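Local coordinates for Thiol:disulfide interchange protein dsbA-like (Escherichia coli, PDB 3C7M) that transfers its redox-active disulfide to other periplasmic proteins and, together with DsbI, forms an essential disulfide bond in the arylsulfate sulfotransferase AssT, at residues Val24-Cys29 with Glu59-Tyr64; Phe31-Asp36 with Tyr100-His105; Thr54-Glu59 with Lys152-Val157; Lys66-Val71 with Ala118-Thr123; Lys159-Pro164 with Leu173-Ser178. One frame throughout, in Å; residues are numbered along the deposited sequence.

Contacts 1, 2 and 5 meet at the CxxC and cis-proline region of a thioredoxin-type domain. Contact 2, aromatic and charged, joins the active-site helix 30-38 to helix 92-106, and contact 4, apolar, pairs helices 65-81 and 117-128; both are buried. Contacts 1, 3 and 5 are partly buried and mix backbone-directed polar bonds with apolar packing, and contact 3 adds a salt bridge on its exposed side. Contacts 1 and 3 share Glu59 and meet along the neighbouring strands 20-25 and 52-57, whereas contacts 3 and 5 both use helix 154-161. Contact 1 touches all the others: Tyr27 O reaches His105 NE2 of contact 2, and Cys29 lies against Val163 of contact 5.

Contact 1 (Val24-Cys29 with Glu59-Tyr64); sequences VFSYAC and ETKGEY. With CD (cadmium ion), chain C.
The Tyr27 ring carries the CB of Ala28 over the centre of one face, while Lys61 O and Gly62 CA approach it obliquely. Its hydroxyl ends near the plane of the Tyr64 ring, at the edge. With CG in the crowded position between backbone N and carbonyl carbon (chi1 78°), Tyr27 reaches across the loop, and its OH accepts a hydrogen bond from Tyr64 N at 3.0 Å. Tyr64 is the N-cap residue of helix 65-81, so the bond holds the start of that helix. Gly62 suits its place: a CB would clash with Tyr27 OH, and phi is positive. Ser26 OG takes the N-H of Ala28 in an ST turn and donates a hydrogen bond to a water, which in turn donates to Lys61 O. Lys61 CD lies 3.4 Å from Ser26 OG. Both carboxylate oxygens of Glu63, with Asp113, bind a cadmium ion. The type I turn from Ser26 to Cys29 leads out of strand 20-25 into the CxxC helix start of the thioredoxin fold, where Cys29 is the N-cap.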
# COMPACT_ATOMS: atom_id res chain seq x y z
N VAL A 24 3.12 -2.72 -3.11
CA VAL A 24 4.14 -2.26 -2.18
C VAL A 24 4.30 -0.76 -2.38
O VAL A 24 4.51 -0.29 -3.50
CB VAL A 24 5.48 -2.99 -2.35
CG1 VAL A 24 6.46 -2.54 -1.26
CG2 VAL A 24 5.26 -4.51 -2.27
N PHE A 25 4.18 0.01 -1.31
CA PHE A 25 4.27 1.47 -1.43
C PHE A 25 4.88 2.09 -0.19
O PHE A 25 5.06 1.41 0.82
CB PHE A 25 2.88 2.08 -1.71
CG PHE A 25 2.01 2.20 -0.49
CD1 PHE A 25 1.51 1.05 0.15
CD2 PHE A 25 1.72 3.45 0.04
CE1 PHE A 25 0.72 1.16 1.30
CE2 PHE A 25 0.93 3.55 1.19
CZ PHE A 25 0.43 2.41 1.81
N SER A 26 5.22 3.37 -0.31
CA SER A 26 5.67 4.16 0.84
C SER A 26 5.00 5.52 0.80
O SER A 26 4.87 6.12 -0.27
CB SER A 26 7.19 4.37 0.79
OG SER A 26 7.59 5.40 1.69
N TYR A 27 4.60 6.02 1.97
CA TYR A 27 4.03 7.36 2.06
C TYR A 27 4.99 8.41 1.48
O TYR A 27 4.56 9.46 0.98
CB TYR A 27 3.68 7.69 3.52
CG TYR A 27 4.89 8.08 4.34
CD1 TYR A 27 5.74 7.10 4.87
CD2 TYR A 27 5.21 9.42 4.56
CE1 TYR A 27 6.87 7.45 5.61
CE2 TYR A 27 6.33 9.77 5.29
CZ TYR A 27 7.15 8.80 5.81
OH TYR A 27 8.25 9.17 6.54
N ALA A 28 6.29 8.13 1.55
CA ALA A 28 7.33 9.11 1.18
C ALA A 28 7.74 9.04 -0.29
O ALA A 28 8.65 9.76 -0.72
CB ALA A 28 8.53 8.94 2.08
N CYS A 29 7.06 8.20 -1.06
CA CYS A 29 7.44 8.00 -2.45
C CYS A 29 6.54 8.82 -3.38
O CYS A 29 5.32 8.63 -3.40
CB CYS A 29 7.37 6.53 -2.82
SG CYS A 29 7.59 6.27 -4.60
N GLU A 59 8.37 -0.16 5.34
CA GLU A 59 8.68 0.57 6.59
C GLU A 59 10.07 1.22 6.62
O GLU A 59 10.35 2.03 7.51
CB GLU A 59 8.49 -0.33 7.82
CG GLU A 59 9.51 -1.44 7.95
CD GLU A 59 9.56 -2.01 9.35
OE1 GLU A 59 9.85 -1.26 10.30
OE2 GLU A 59 9.31 -3.22 9.49
N THR A 60 10.92 0.89 5.66
CA THR A 60 12.32 1.33 5.70
C THR A 60 12.56 2.68 5.01
O THR A 60 13.66 3.24 5.11
CB THR A 60 13.25 0.27 5.09
OG1 THR A 60 12.75 -0.10 3.81
CG2 THR A 60 13.30 -0.96 5.97
N LYS A 61 11.55 3.20 4.33
CA LYS A 61 11.69 4.46 3.62
C LYS A 61 11.15 5.63 4.44
O LYS A 61 10.10 5.52 5.08
CB LYS A 61 10.98 4.39 2.26
CG LYS A 61 11.29 5.57 1.35
CD LYS A 61 10.52 5.52 0.03
CE LYS A 61 11.16 4.59 -0.99
NZ LYS A 61 12.50 5.08 -1.44
N GLY A 62 11.88 6.74 4.43
CA GLY A 62 11.46 7.93 5.16
C GLY A 62 11.71 7.83 6.65
O GLY A 62 11.99 6.76 7.19
N GLU A 63 11.61 8.97 7.32
CA GLU A 63 11.90 9.03 8.75
C GLU A 63 10.82 8.36 9.60
O GLU A 63 11.10 7.94 10.72
CB GLU A 63 12.16 10.48 9.18
CG GLU A 63 13.52 10.97 8.71
CD GLU A 63 13.63 12.48 8.61
OE1 GLU A 63 12.68 13.15 8.16
OE2 GLU A 63 14.71 13.00 8.95
N TYR A 64 9.62 8.22 9.04
CA TYR A 64 8.47 7.70 9.78
C TYR A 64 7.86 6.45 9.16
O TYR A 64 6.68 6.16 9.36
CB TYR A 64 7.42 8.79 9.94
CG TYR A 64 7.85 9.91 10.85
CD1 TYR A 64 7.95 9.70 12.22
CD2 TYR A 64 8.16 11.17 10.35
CE1 TYR A 64 8.34 10.71 13.07
CE2 TYR A 64 8.56 12.20 11.20
CZ TYR A 64 8.64 11.96 12.56
OH TYR A 64 9.03 12.95 13.43
CD CD C . 14.49 14.94 7.31
O HOH W 1 7.86 4.44 4.17
O HOH W 2 15.09 17.07 6.06

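Contact 2 (Phe31-Asp36 with Tyr100-His105); sequences FCYKYD and YYAAYH. With CD (cadmium ion), chain F.
In Tyr33, CA and CB lie over one face of the Tyr101 ring, CA in a CH-pi contact; with CG anti to the backbone N (chi1 -171°), the ring runs on past Tyr101 CB. That CB meets CD1 and CE1 and sits over the centre of the Tyr33 ring, 3.5 Å from its centroid. The ring planes are 18° apart but strongly offset, so each ring faces the other residue's CA or CB more than its ring. CD2 meets His105 CB at 3.7 Å, and the OH passes Ala102 to bond with Asp106. Flat tyrosines let the two helices approach through faces while their hydroxyls reach polar partners. Tyr101 OH, 3.4 Å from Cys32 CB, donates to Asp36 OD2 at 2.6 Å from above the carboxylate plane; Lys23 also pairs with this oxygen, which probably favours the ionised acid. His105 binds cadmium through ND1 and Tyr27 O through NE2. Segment 31-36 of the active-site helix crosses segment 100-105 of helix 92-106 at -135°, and Tyr101 also rests on strand 20-25.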
# COMPACT_ATOMS: atom_id res chain seq x y z
N PHE A 31 6.14 8.82 -6.68
CA PHE A 31 5.46 8.02 -7.69
C PHE A 31 4.30 7.20 -7.11
O PHE A 31 3.28 7.02 -7.77
CB PHE A 31 6.45 7.14 -8.46
CG PHE A 31 7.10 7.84 -9.63
CD1 PHE A 31 6.50 7.83 -10.88
CD2 PHE A 31 8.32 8.50 -9.48
CE1 PHE A 31 7.09 8.48 -11.97
CE2 PHE A 31 8.92 9.14 -10.55
CZ PHE A 31 8.31 9.13 -11.80
N CYS A 32 4.44 6.73 -5.87
CA CYS A 32 3.33 6.07 -5.19
C CYS A 32 2.12 6.99 -5.11
O CYS A 32 1.00 6.58 -5.37
CB CYS A 32 3.72 5.60 -3.79
SG CYS A 32 4.84 4.18 -3.80
N TYR A 33 2.36 8.26 -4.77
CA TYR A 33 1.30 9.26 -4.71
C TYR A 33 0.68 9.46 -6.10
O TYR A 33 -0.54 9.44 -6.24
CB TYR A 33 1.88 10.57 -4.17
CG TYR A 33 0.90 11.68 -3.83
CD1 TYR A 33 -0.48 11.44 -3.71
CD2 TYR A 33 1.36 12.97 -3.58
CE1 TYR A 33 -1.37 12.47 -3.37
CE2 TYR A 33 0.49 14.00 -3.24
CZ TYR A 33 -0.87 13.76 -3.14
OH TYR A 33 -1.72 14.78 -2.79
N LYS A 34 1.54 9.63 -7.10
CA LYS A 34 1.10 9.84 -8.49
C LYS A 34 0.24 8.70 -9.01
O LYS A 34 -0.86 8.93 -9.52
CB LYS A 34 2.32 10.05 -9.39
CG LYS A 34 2.97 11.41 -9.23
N TYR A 35 0.71 7.47 -8.85
CA TYR A 35 -0.06 6.30 -9.30
C TYR A 35 -1.33 6.06 -8.47
O TYR A 35 -2.34 5.58 -9.00
CB TYR A 35 0.83 5.04 -9.41
CG TYR A 35 1.78 5.07 -10.61
CD1 TYR A 35 3.00 5.73 -10.54
CD2 TYR A 35 1.45 4.42 -11.81
CE1 TYR A 35 3.87 5.76 -11.63
CE2 TYR A 35 2.32 4.45 -12.91
CZ TYR A 35 3.53 5.12 -12.81
OH TYR A 35 4.42 5.17 -13.88
N ASP A 36 -1.31 6.41 -7.18
CA ASP A 36 -2.50 6.31 -6.33
C ASP A 36 -3.56 7.36 -6.67
O ASP A 36 -4.75 7.18 -6.39
CB ASP A 36 -2.15 6.40 -4.84
CG ASP A 36 -1.60 5.10 -4.28
OD1 ASP A 36 -1.61 4.07 -4.98
OD2 ASP A 36 -1.16 5.10 -3.11
N TYR A 100 -1.27 11.65 4.55
CA TYR A 100 0.19 11.58 4.57
C TYR A 100 0.80 12.01 3.25
O TYR A 100 1.80 12.72 3.24
CB TYR A 100 0.69 10.18 4.96
CG TYR A 100 0.53 9.90 6.43
CD1 TYR A 100 1.05 10.77 7.39
CD2 TYR A 100 -0.12 8.75 6.86
CE1 TYR A 100 0.90 10.50 8.75
CE2 TYR A 100 -0.27 8.48 8.21
CZ TYR A 100 0.25 9.36 9.16
OH TYR A 100 0.09 9.07 10.50
N TYR A 101 0.22 11.57 2.14
CA TYR A 101 0.73 11.99 0.85
C TYR A 101 0.66 13.52 0.72
O TYR A 101 1.64 14.15 0.30
CB TYR A 101 -0.08 11.37 -0.28
CG TYR A 101 0.22 9.93 -0.66
CD1 TYR A 101 1.53 9.41 -0.62
CD2 TYR A 101 -0.80 9.12 -1.14
CE1 TYR A 101 1.78 8.08 -1.02
CE2 TYR A 101 -0.56 7.82 -1.54
CZ TYR A 101 0.73 7.30 -1.48
OH TYR A 101 0.96 6.01 -1.89
N ALA A 102 -0.48 14.11 1.08
CA ALA A 102 -0.64 15.57 0.99
C ALA A 102 0.34 16.29 1.90
O ALA A 102 1.00 17.25 1.49
CB ALA A 102 -2.07 15.99 1.29
N ALA A 103 0.46 15.82 3.14
CA ALA A 103 1.37 16.46 4.10
C ALA A 103 2.81 16.40 3.62
O ALA A 103 3.49 17.42 3.56
CB ALA A 103 1.22 15.83 5.49
N TYR A 104 3.28 15.20 3.27
CA TYR A 104 4.67 15.00 2.89
C TYR A 104 5.03 15.66 1.55
O TYR A 104 6.02 16.36 1.46
CB TYR A 104 5.00 13.50 2.88
CG TYR A 104 6.46 13.21 2.58
CD1 TYR A 104 6.91 13.15 1.27
CD2 TYR A 104 7.37 13.00 3.60
CE1 TYR A 104 8.24 12.89 0.97
CE2 TYR A 104 8.71 12.73 3.33
CZ TYR A 104 9.14 12.68 2.01
OH TYR A 104 10.46 12.42 1.71
N HIS A 105 4.22 15.40 0.52
CA HIS A 105 4.56 15.80 -0.84
C HIS A 105 4.06 17.19 -1.22
O HIS A 105 4.77 17.93 -1.90
CB HIS A 105 4.07 14.76 -1.85
CG HIS A 105 4.69 13.41 -1.65
ND1 HIS A 105 5.97 13.10 -2.05
CD2 HIS A 105 4.20 12.28 -1.07
CE1 HIS A 105 6.25 11.85 -1.73
NE2 HIS A 105 5.19 11.33 -1.14
CD CD F . 7.60 14.64 -2.92
O HOH W 3 6.72 15.66 -4.85

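Contact 3 (Thr54-Glu59 with Lys152-Val157)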
# COMPACT_ATOMS: atom_id res chain seq x y z
N THR A 54 -4.40 -5.42 -1.98
CA THR A 54 -3.65 -5.72 -0.77
C THR A 54 -2.42 -4.79 -0.62
O THR A 54 -1.32 -5.13 -1.06
CB THR A 54 -3.23 -7.21 -0.75
OG1 THR A 54 -4.40 -8.02 -0.98
CG2 THR A 54 -2.60 -7.60 0.57
N PRO A 55 -2.62 -3.62 0.01
CA PRO A 55 -1.48 -2.72 0.22
C PRO A 55 -0.43 -3.36 1.13
O PRO A 55 -0.80 -4.00 2.12
CB PRO A 55 -2.10 -1.52 0.94
CG PRO A 55 -3.57 -1.58 0.59
CD PRO A 55 -3.87 -3.04 0.53
N PHE A 56 0.84 -3.20 0.79
CA PHE A 56 1.97 -3.57 1.64
C PHE A 56 2.79 -2.31 1.83
O PHE A 56 3.29 -1.76 0.85
CB PHE A 56 2.86 -4.60 0.92
CG PHE A 56 2.58 -6.05 1.26
CD1 PHE A 56 1.28 -6.56 1.32
CD2 PHE A 56 3.65 -6.92 1.44
CE1 PHE A 56 1.05 -7.92 1.62
CE2 PHE A 56 3.45 -8.26 1.73
CZ PHE A 56 2.14 -8.77 1.82
N HIS A 57 2.94 -1.83 3.06
CA HIS A 57 3.75 -0.64 3.27
C HIS A 57 5.22 -1.00 3.49
O HIS A 57 5.52 -2.01 4.13
CB HIS A 57 3.22 0.24 4.41
CG HIS A 57 3.80 1.62 4.42
ND1 HIS A 57 4.74 2.02 5.34
CD2 HIS A 57 3.62 2.66 3.58
CE1 HIS A 57 5.11 3.26 5.07
NE2 HIS A 57 4.44 3.68 4.01
N LEU A 58 6.10 -0.18 2.93
CA LEU A 58 7.55 -0.35 3.07
C LEU A 58 8.05 0.49 4.23
O LEU A 58 8.14 1.72 4.11
CB LEU A 58 8.24 0.05 1.77
CG LEU A 58 9.77 0.01 1.73
CD1 LEU A 58 10.29 -1.41 1.82
CD2 LEU A 58 10.24 0.70 0.48
N GLU A 59 8.37 -0.16 5.34
CA GLU A 59 8.68 0.57 6.59
C GLU A 59 10.07 1.22 6.62
O GLU A 59 10.35 2.03 7.51
CB GLU A 59 8.49 -0.33 7.82
CG GLU A 59 9.51 -1.44 7.95
CD GLU A 59 9.56 -2.01 9.35
OE1 GLU A 59 9.85 -1.26 10.30
OE2 GLU A 59 9.31 -3.22 9.49
N LYS A 152 7.01 -7.12 6.07
CA LYS A 152 8.47 -7.17 6.09
C LYS A 152 9.02 -7.58 4.73
O LYS A 152 10.14 -7.22 4.38
CB LYS A 152 8.99 -8.12 7.17
CG LYS A 152 8.59 -7.76 8.59
CD LYS A 152 9.30 -6.50 9.09
CE LYS A 152 8.91 -6.21 10.52
NZ LYS A 152 9.79 -5.20 11.16
N ALA A 153 8.20 -8.29 3.95
CA ALA A 153 8.59 -8.76 2.62
C ALA A 153 8.71 -7.64 1.59
O ALA A 153 9.21 -7.86 0.49
CB ALA A 153 7.58 -9.83 2.14
N SER A 154 8.25 -6.44 1.96
CA SER A 154 8.27 -5.28 1.06
C SER A 154 9.69 -4.89 0.67
O SER A 154 9.94 -4.46 -0.46
CB SER A 154 7.58 -4.09 1.71
OG SER A 154 6.22 -4.38 1.99
N TYR A 155 10.62 -5.04 1.60
CA TYR A 155 11.98 -4.57 1.39
C TYR A 155 12.63 -5.27 0.20
O TYR A 155 13.18 -4.62 -0.67
CB TYR A 155 12.79 -4.77 2.68
CG TYR A 155 14.22 -4.27 2.63
CD1 TYR A 155 15.26 -5.09 2.19
CD2 TYR A 155 14.53 -2.98 3.06
CE1 TYR A 155 16.58 -4.64 2.17
CE2 TYR A 155 15.85 -2.52 3.04
CZ TYR A 155 16.87 -3.35 2.60
OH TYR A 155 18.17 -2.89 2.58
N ASP A 156 12.54 -6.60 0.17
CA ASP A 156 13.16 -7.36 -0.90
C ASP A 156 12.44 -7.17 -2.23
O ASP A 156 13.07 -7.19 -3.29
CB ASP A 156 13.29 -8.83 -0.52
CG ASP A 156 14.37 -9.07 0.53
OD1 ASP A 156 15.31 -8.25 0.63
OD2 ASP A 156 14.28 -10.08 1.25
N VAL A 157 11.14 -6.95 -2.19
CA VAL A 157 10.40 -6.69 -3.43
C VAL A 157 10.77 -5.32 -4.00
O VAL A 157 10.94 -5.14 -5.22
CB VAL A 157 8.88 -6.82 -3.21
CG1 VAL A 157 8.10 -6.36 -4.45
CG2 VAL A 157 8.52 -8.27 -2.87
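The close-packed part lies around Ser154, which faces the end of strand 52-57 where its CA is 5.4 Å from that of Leu58. A small side chain suits so near an approach. With OG anti to the carbonyl carbon (chi1 -61°), the hydroxyl sits 3.5 Å from Phe56 CB, near the plane of the phenyl ring and at its edge. The same OG bonds to Trp151 O and also lies 3.3 Å from His57 O. Leu58, CG anti to its backbone N, sends CD1 against the backbone at Tyr155, 3.6 Å from Tyr155 CA. Phe56 touches Ala153 more loosely, CE2 to CB at 4.4 Å, and its ring is also met by that of Trp151.

Lys152 and Tyr155 belong to the solvent side. Lys152 starts away from the strand, then bends at chi2 (-70°) and brings its aliphatic chain back, so that NZ meets Glu59 OE2 at 2.6 Å on the syn lone pair. Glu59, with CG between backbone N and carbonyl carbon (chi1 70°) and extended beyond, brings its carboxylate to the lysine.

The chemistry divides accordingly: a small serine between the larger Phe56 and Leu58 lets the edge strand of the thioredoxin-type sheet come close to helix 154-161, while at the rim a single salt bridge, between long side chains, pairs opposite charges where water can still reach the lysine.

Contact 4 (Lys66-Val71 with Ala118-Thr123)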
# COMPACT_ATOMS: atom_id res chain seq x y z
N LYS A 66 8.11 3.35 9.92
CA LYS A 66 7.57 2.42 10.91
C LYS A 66 6.20 2.89 11.41
O LYS A 66 5.25 2.10 11.47
CB LYS A 66 8.56 2.23 12.06
CG LYS A 66 8.01 1.50 13.30
CD LYS A 66 7.61 0.07 12.99
N GLN A 67 6.10 4.17 11.76
CA GLN A 67 4.83 4.73 12.23
C GLN A 67 3.75 4.67 11.17
O GLN A 67 2.58 4.38 11.48
CB GLN A 67 5.03 6.17 12.72
CG GLN A 67 5.78 6.28 14.05
CD GLN A 67 7.26 6.05 13.91
OE1 GLN A 67 7.85 6.17 12.83
NE2 GLN A 67 7.89 5.70 15.03
N ALA A 68 4.11 4.96 9.92
CA ALA A 68 3.13 4.89 8.83
C ALA A 68 2.64 3.45 8.68
O ALA A 68 1.45 3.21 8.53
CB ALA A 68 3.76 5.38 7.53
N SER A 69 3.56 2.49 8.74
CA SER A 69 3.15 1.08 8.69
C SER A 69 2.16 0.73 9.80
O SER A 69 1.16 0.07 9.55
CB SER A 69 4.37 0.15 8.74
OG SER A 69 5.06 0.19 7.50
N GLU A 70 2.44 1.18 11.02
CA GLU A 70 1.54 0.93 12.15
C GLU A 70 0.16 1.51 11.91
O GLU A 70 -0.86 0.84 12.09
CB GLU A 70 2.11 1.49 13.44
CG GLU A 70 3.40 0.81 13.88
CD GLU A 70 3.99 1.43 15.13
OE1 GLU A 70 3.82 2.65 15.35
OE2 GLU A 70 4.64 0.69 15.91
N VAL A 71 0.12 2.77 11.49
CA VAL A 71 -1.17 3.44 11.25
C VAL A 71 -1.93 2.70 10.16
O VAL A 71 -3.11 2.37 10.32
CB VAL A 71 -0.97 4.93 10.92
CG1 VAL A 71 -2.27 5.55 10.42
CG2 VAL A 71 -0.45 5.69 12.15
N ALA A 118 4.72 11.38 17.55
CA ALA A 118 3.35 11.69 17.97
C ALA A 118 2.65 12.61 16.97
O ALA A 118 1.48 12.41 16.65
CB ALA A 118 3.32 12.31 19.37
N ALA A 119 3.36 13.62 16.48
CA ALA A 119 2.81 14.52 15.47
C ALA A 119 2.56 13.79 14.16
O ALA A 119 1.54 14.01 13.52
CB ALA A 119 3.73 15.69 15.24
N PHE A 120 3.49 12.92 13.77
CA PHE A 120 3.28 12.15 12.55
C PHE A 120 2.03 11.27 12.67
O PHE A 120 1.17 11.27 11.79
CB PHE A 120 4.49 11.28 12.20
CG PHE A 120 4.29 10.47 10.95
CD1 PHE A 120 4.59 11.01 9.70
CD2 PHE A 120 3.77 9.17 11.02
CE1 PHE A 120 4.40 10.28 8.53
CE2 PHE A 120 3.57 8.43 9.85
CZ PHE A 120 3.89 8.98 8.60
N ILE A 121 1.94 10.54 13.77
CA ILE A 121 0.79 9.66 13.98
C ILE A 121 -0.52 10.47 13.98
O ILE A 121 -1.51 10.05 13.37
CB ILE A 121 0.98 8.83 15.26
CG1 ILE A 121 2.05 7.75 15.03
CG2 ILE A 121 -0.33 8.19 15.70
CD1 ILE A 121 2.64 7.18 16.32
N LYS A 122 -0.50 11.64 14.63
CA LYS A 122 -1.68 12.49 14.74
C LYS A 122 -2.22 12.87 13.36
O LYS A 122 -3.43 12.86 13.13
CB LYS A 122 -1.37 13.76 15.54
CG LYS A 122 -2.58 14.65 15.78
CD LYS A 122 -2.29 15.76 16.78
CE LYS A 122 -3.56 16.50 17.19
NZ LYS A 122 -4.09 17.34 16.08
N THR A 123 -1.32 13.19 12.43
CA THR A 123 -1.72 13.60 11.10
C THR A 123 -2.61 12.54 10.46
O THR A 123 -3.70 12.83 9.96
CB THR A 123 -0.51 13.89 10.21
OG1 THR A 123 0.14 15.08 10.68
CG2 THR A 123 -0.95 14.11 8.76
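Helices 65-81 and 117-128 run in roughly the same direction here, their segment axes crossing at -35° with a closest approach of 9.8 Å. The nearest CA atoms belong to Gln67 and Ile121, 6.6 Å apart, and both segments keep regular helical hydrogen bonding. Phe120 carries one half of the contact. Its CG is anti to the backbone N (chi1 179°), which carries the ring across to helix 65-81, where CE2 comes 3.5 Å from Ala68 N and CZ 3.8 Å from Ala68 CB. Alanine leaves room for the ring tip to approach the helix backbone, while Gln67 CB lies against CD2 at 3.7 Å; both meet the ring obliquely. This pair belongs to the helical part that DsbA-like proteins insert into the thioredoxin fold. Within it the Phe120 ring stacks with Tyr100; it also stacks with Tyr64 and meets Tyr27 of the thioredoxin part edge-to-face. The next residue, Ile121, has CD1 4.0 Å from Gln67 CG, the two side chains crossing at about a right angle. Gln67 bends at chi2 (76°), and its methylene groups do the packing. Val71 adds a beta-branched apolar surface, CG2 standing 4.3 Å from Ile121 CG1, and also touches Phe135 of helix 132-139.

Contact 5 (Lys159-Pro164 with Leu173-Ser178)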
# COMPACT_ATOMS: atom_id res chain seq x y z
N LYS A 159 13.48 -3.80 -4.01
CA LYS A 159 14.81 -3.80 -4.63
C LYS A 159 14.81 -3.90 -6.14
O LYS A 159 15.73 -3.40 -6.81
CB LYS A 159 15.63 -4.98 -4.12
CG LYS A 159 16.06 -4.90 -2.69
CD LYS A 159 16.77 -6.19 -2.33
CE LYS A 159 17.27 -6.16 -0.91
NZ LYS A 159 18.01 -7.41 -0.62
N ILE A 160 13.81 -4.59 -6.68
CA ILE A 160 13.80 -4.93 -8.10
C ILE A 160 13.64 -3.70 -8.98
O ILE A 160 14.46 -3.46 -9.87
CB ILE A 160 12.73 -6.00 -8.40
CG1 ILE A 160 13.13 -7.31 -7.73
CG2 ILE A 160 12.58 -6.21 -9.90
CD1 ILE A 160 12.07 -7.91 -6.90
N GLN A 161 12.60 -2.91 -8.73
CA GLN A 161 12.35 -1.72 -9.54
C GLN A 161 11.72 -0.58 -8.73
O GLN A 161 11.05 0.29 -9.28
CB GLN A 161 11.52 -2.07 -10.79
CG GLN A 161 10.22 -2.84 -10.51
CD GLN A 161 9.04 -1.92 -10.34
OE1 GLN A 161 8.67 -1.19 -11.27
NE2 GLN A 161 8.44 -1.93 -9.16
N GLY A 162 11.99 -0.58 -7.43
CA GLY A 162 11.54 0.49 -6.54
C GLY A 162 10.10 0.34 -6.12
O GLY A 162 9.52 -0.74 -6.22
N VAL A 163 9.53 1.44 -5.63
CA VAL A 163 8.10 1.51 -5.35
C VAL A 163 7.47 2.59 -6.23
O VAL A 163 8.14 3.56 -6.60
CB VAL A 163 7.80 1.73 -3.84
CG1 VAL A 163 8.10 0.47 -3.04
CG2 VAL A 163 8.57 2.93 -3.29
N PRO A 164 6.18 2.45 -6.58
CA PRO A 164 5.29 1.35 -6.21
C PRO A 164 5.66 0.04 -6.90
O PRO A 164 6.25 0.05 -7.98
CB PRO A 164 3.92 1.82 -6.71
CG PRO A 164 4.24 2.77 -7.82
CD PRO A 164 5.50 3.45 -7.41
N LEU A 173 5.66 -9.43 -10.71
CA LEU A 173 5.87 -8.02 -10.43
C LEU A 173 5.78 -7.19 -11.71
O LEU A 173 6.58 -7.35 -12.64
CB LEU A 173 7.23 -7.80 -9.75
CG LEU A 173 7.73 -6.37 -9.53
CD1 LEU A 173 6.72 -5.49 -8.82
CD2 LEU A 173 9.03 -6.38 -8.74
N ILE A 174 4.79 -6.30 -11.76
CA ILE A 174 4.68 -5.41 -12.91
C ILE A 174 5.81 -4.38 -12.90
O ILE A 174 6.21 -3.91 -11.84
CB ILE A 174 3.29 -4.72 -12.92
CG1 ILE A 174 2.21 -5.80 -13.08
CG2 ILE A 174 3.21 -3.65 -14.02
CD1 ILE A 174 0.78 -5.31 -12.85
N TYR A 175 6.35 -4.06 -14.07
CA TYR A 175 7.28 -2.94 -14.17
C TYR A 175 6.49 -1.64 -14.25
O TYR A 175 5.81 -1.37 -15.25
CB TYR A 175 8.22 -3.08 -15.38
CG TYR A 175 9.37 -4.04 -15.15
CD1 TYR A 175 10.38 -3.74 -14.23
CD2 TYR A 175 9.44 -5.25 -15.84
CE1 TYR A 175 11.43 -4.62 -14.01
CE2 TYR A 175 10.50 -6.14 -15.62
CZ TYR A 175 11.48 -5.82 -14.70
OH TYR A 175 12.52 -6.70 -14.49
N THR A 176 6.57 -0.84 -13.18
CA THR A 176 5.82 0.41 -13.09
C THR A 176 6.01 1.33 -14.31
O THR A 176 5.05 1.92 -14.79
CB THR A 176 6.13 1.14 -11.76
OG1 THR A 176 5.70 0.30 -10.68
CG2 THR A 176 5.42 2.49 -11.68
N LYS A 177 7.23 1.39 -14.82
CA LYS A 177 7.55 2.27 -15.97
C LYS A 177 6.85 1.86 -17.26
O LYS A 177 6.77 2.66 -18.20
CB LYS A 177 9.07 2.35 -16.18
CG LYS A 177 9.75 1.05 -16.56
CD LYS A 177 11.22 1.27 -16.89
CE LYS A 177 11.94 -0.05 -17.07
NZ LYS A 177 13.42 0.12 -17.08
N SER A 178 6.35 0.63 -17.33
CA SER A 178 5.68 0.12 -18.52
C SER A 178 4.19 0.44 -18.54
O SER A 178 3.53 0.27 -19.57
CB SER A 178 5.86 -1.40 -18.65
OG SER A 178 5.06 -2.10 -17.72
O HOH W 4 9.49 0.25 -13.38
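Hydrogen bonds centre on Gln161, whose amide bridges the end of helix 154-161 and the turn after strand 172-174. CG occupies the crowded position (chi1 53°) and the chain bends at chi2, which sets OE1 2.9 Å from Thr176 N; the bond is fairly straight (N-H...O 160°), though the donor lies above the carbonyl plane. A water also donates to OE1 and accepts from Lys177 N. The other end of the amide, NE2, donates a hydrogen bond to Pro164 O at 3.2 Å, almost in the amide plane of Gln161. Pro164 O is gripped a second time by Thr176 OG1, at 2.8 Å. The peptide bond before Pro164 is cis, as in the cis-proline loop of the thioredoxin fold, which faces the CxxC motif; Pro164 and Val163 both touch Cys32. Gly162, with positive phi, takes the chain out of the helix into this loop. Apolar contacts flank the polar group. Ile160 and Leu173 slide past each other, Leu173 CD2 being 3.7 Å from Ile160 CB, and both also rest on Met8 of strand 7-9. Gln161 CG lies obliquely by the Tyr175 ring, 3.8 Å from its CD1, and Thr176 CG2 meets Pro164 CG at 4.0 Å.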